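Local atomic coordinates of single-stranded DNA-binding protein WHY3, chloroplastic (Arabidopsis thaliana, PDB entry 4KOQ), a protein that binds single-stranded DNA in chloroplasts and nucleus, protecting the plastid genome from illegitimate recombination and repressing transcription of the kinesin gene KP1. Residues S86-H91 / V106-P111. Residues are numbered along the deposited sequence; the frame is centred on the assembly and turned at random.
With PO4 (phosphate ion), chain B.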
loop_
_atom_site.group_PDB
_atom_site.type_symbol
_atom_site.label_atom_id
_atom_site.label_comp_id
_atom_site.label_asym_id
_atom_site.label_seq_id
_atom_site.Cartn_x
_atom_site.Cartn_y
_atom_site.Cartn_z
ATOM N N SER A 86 12.922 -20.696 -0.390
ATOM C CA SER A 86 11.828 -21.371 -1.064
ATOM C C SER A 86 10.706 -21.590 -0.094
ATOM O O SER A 86 10.913 -21.533 1.123
ATOM C CB SER A 86 12.309 -22.698 -1.674
ATOM O OG SER A 86 12.372 -23.738 -0.694
ATOM N N CYS A 87 9.498 -21.767 -0.609
ATOM C CA CYS A 87 8.406 -22.208 0.219
ATOM C C CYS A 87 7.639 -23.326 -0.494
ATOM O O CYS A 87 7.675 -23.446 -1.718
ATOM C CB CYS A 87 7.479 -21.034 0.591
ATOM S SG CYS A 87 6.720 -20.242 -0.779
ATOM N N GLU A 88 6.989 -24.160 0.300
ATOM C CA GLU A 88 6.292 -25.344 -0.215
ATOM C C GLU A 88 5.043 -25.533 0.614
ATOM O O GLU A 88 5.092 -25.572 1.854
ATOM C CB GLU A 88 7.205 -26.581 -0.092
ATOM C CG GLU A 88 6.740 -27.789 -0.820
ATOM C CD GLU A 88 7.841 -28.877 -0.926
ATOM O OE1 GLU A 88 8.767 -28.877 -0.104
ATOM O OE2 GLU A 88 7.768 -29.722 -1.836
ATOM N N PHE A 89 3.922 -25.644 -0.070
ATOM C CA PHE A 89 2.627 -25.805 0.574
ATOM C C PHE A 89 1.988 -27.129 0.187
ATOM O O PHE A 89 1.949 -27.472 -0.985
ATOM C CB PHE A 89 1.690 -24.691 0.124
ATOM C CG PHE A 89 2.276 -23.331 0.206
ATOM C CD1 PHE A 89 2.907 -22.890 1.360
ATOM C CD2 PHE A 89 2.184 -22.472 -0.857
ATOM C CE1 PHE A 89 3.452 -21.572 1.421
ATOM C CE2 PHE A 89 2.702 -21.177 -0.794
ATOM C CZ PHE A 89 3.328 -20.733 0.348
ATOM N N PHE A 90 1.435 -27.839 1.171
ATOM C CA PHE A 90 0.809 -29.121 0.942
ATOM C C PHE A 90 -0.675 -29.074 1.289
ATOM O O PHE A 90 -1.037 -28.713 2.407
ATOM C CB PHE A 90 1.448 -30.180 1.849
ATOM C CG PHE A 90 2.935 -30.290 1.697
ATOM C CD1 PHE A 90 3.777 -29.368 2.301
ATOM C CD2 PHE A 90 3.494 -31.299 0.949
ATOM C CE1 PHE A 90 5.155 -29.459 2.156
ATOM C CE2 PHE A 90 4.882 -31.405 0.814
ATOM C CZ PHE A 90 5.700 -30.483 1.406
ATOM N N HIS A 91 -1.511 -29.464 0.342
ATOM C CA HIS A 91 -2.944 -29.469 0.522
ATOM C C HIS A 91 -3.519 -30.834 0.185
ATOM O O HIS A 91 -3.201 -31.411 -0.854
ATOM C CB HIS A 91 -3.627 -28.473 -0.399
ATOM C CG HIS A 91 -3.433 -27.028 -0.002
ATOM N ND1 HIS A 91 -4.039 -25.994 -0.686
ATOM C CD2 HIS A 91 -2.662 -26.447 0.952
ATOM C CE1 HIS A 91 -3.678 -24.837 -0.149
ATOM N NE2 HIS A 91 -2.846 -25.079 0.848
ATOM N N VAL A 106 0.850 -30.122 -4.057
ATOM C CA VAL A 106 1.975 -29.445 -3.514
ATOM C C VAL A 106 2.357 -28.301 -4.423
ATOM O O VAL A 106 2.656 -28.512 -5.609
ATOM C CB VAL A 106 3.195 -30.375 -3.426
ATOM C CG1 VAL A 106 4.330 -29.645 -2.719
ATOM C CG2 VAL A 106 2.828 -31.647 -2.670
ATOM N N LEU A 107 2.381 -27.098 -3.857
ATOM C CA LEU A 107 2.851 -25.929 -4.606
ATOM C C LEU A 107 4.202 -25.575 -4.036
ATOM O O LEU A 107 4.338 -25.418 -2.841
ATOM C CB LEU A 107 1.926 -24.735 -4.424
ATOM C CG LEU A 107 2.421 -23.468 -5.125
ATOM C CD1 LEU A 107 2.379 -23.631 -6.631
ATOM C CD2 LEU A 107 1.634 -22.255 -4.722
ATOM N N LYS A 108 5.214 -25.502 -4.885
ATOM C CA LYS A 108 6.529 -25.067 -4.452
ATOM C C LYS A 108 6.962 -23.830 -5.222
ATOM O O LYS A 108 6.745 -23.730 -6.434
ATOM C CB LYS A 108 7.587 -26.167 -4.640
ATOM C CG LYS A 108 8.882 -25.840 -3.977
ATOM C CD LYS A 108 9.884 -26.979 -3.950
ATOM C CE LYS A 108 11.024 -26.633 -3.014
ATOM N NZ LYS A 108 12.243 -27.397 -3.363
ATOM N N VAL A 109 7.555 -22.882 -4.503
ATOM C CA VAL A 109 8.095 -21.680 -5.080
ATOM C C VAL A 109 9.564 -21.515 -4.725
ATOM O O VAL A 109 9.927 -21.443 -3.539
ATOM C CB VAL A 109 7.305 -20.398 -4.656
ATOM C CG1 VAL A 109 7.935 -19.202 -5.300
ATOM C CG2 VAL A 109 5.862 -20.493 -5.085
ATOM N N GLU A 110 10.398 -21.441 -5.757
ATOM C CA GLU A 110 11.838 -21.488 -5.613
ATOM C C GLU A 110 12.496 -20.331 -6.320
ATOM O O GLU A 110 11.992 -19.835 -7.316
ATOM C CB GLU A 110 12.381 -22.762 -6.262
ATOM C CG GLU A 110 12.129 -24.028 -5.527
ATOM C CD GLU A 110 12.544 -25.240 -6.357
ATOM O OE1 GLU A 110 12.280 -25.235 -7.579
ATOM O OE2 GLU A 110 13.128 -26.188 -5.793
ATOM N N PRO A 111 13.662 -19.912 -5.826
ATOM C CA PRO A 111 14.424 -18.866 -6.490
ATOM C C PRO A 111 15.032 -19.438 -7.754
ATOM O O PRO A 111 15.331 -20.630 -7.766
ATOM C CB PRO A 111 15.515 -18.517 -5.456
ATOM C CG PRO A 111 15.646 -19.728 -4.615
ATOM C CD PRO A 111 14.316 -20.394 -4.589
HETATM P P PO4 B . -6.763 -26.750 -3.336
HETATM O O1 PO4 B . -6.710 -26.724 -4.835
HETATM O O2 PO4 B . -6.809 -28.173 -2.834
HETATM O O3 PO4 B . -5.577 -26.100 -2.711
HETATM O O4 PO4 B . -7.987 -25.976 -2.889
#
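With CG anti to the carbonyl carbon (chi1 -56°), Phe90 lies alongside Val106, both side chains pointing the same way; ring atom CD2 is 3.7 Å from Val106 CG2, while CG1 sits over one face of the ring. The same CG1 also receives Glu88, whose CG is anti to the backbone N (chi1 -168°); the extended glutamate crosses the valine, bringing OE2 to 3.6 Å from Val106 CG1. Glu88 and Phe90 are exposed, but Val106 between them is buried. On this face the aliphatic part of Lys108 passes the Glu88 carboxylate, and CE comes within van der Waals distance of Ser86 OG, just before the strand. Lys108 NZ forms a salt bridge with the next residue but one on its own strand, meeting Glu110 OE2 at 2.9 Å from above the carboxylate plane. Glu88 OE1 lies 5.0 Å from Lys108 NZ, too far for a salt bridge, though the opposite charges may still attract.

The other face is apolar and buried. Phe89 and Leu107 run side by side, the leucine CD2 touching the ring edge near its plane, and Cys87 SG packs on Val109 CB at 3.9 Å. Helix 72-79 covers Cys87 and Phe89, whereas Phe68 and Leu70 of strand 59-70 meet both Phe89 and Leu107. Between the faces, Cys87 pairs with Val109 and Phe89 with Leu107 through two reciprocal backbone hydrogen bonds each, Val109 N to Cys87 O being nearly straight at 2.8 Å.

At the strand end, His91 ND1 makes a short hydrogen bond (2.5 Å) to O3 of a phosphate ion, probably from the crystallisation liquor, which Ser69 OG and Lys105 NZ also bind; NE2 is hydrogen-bonded to Glu74 OE2.

Strands 87-91 and 103-111 thus form an antiparallel beta hairpin at one edge of the second four-stranded sheet of the Whirly domain.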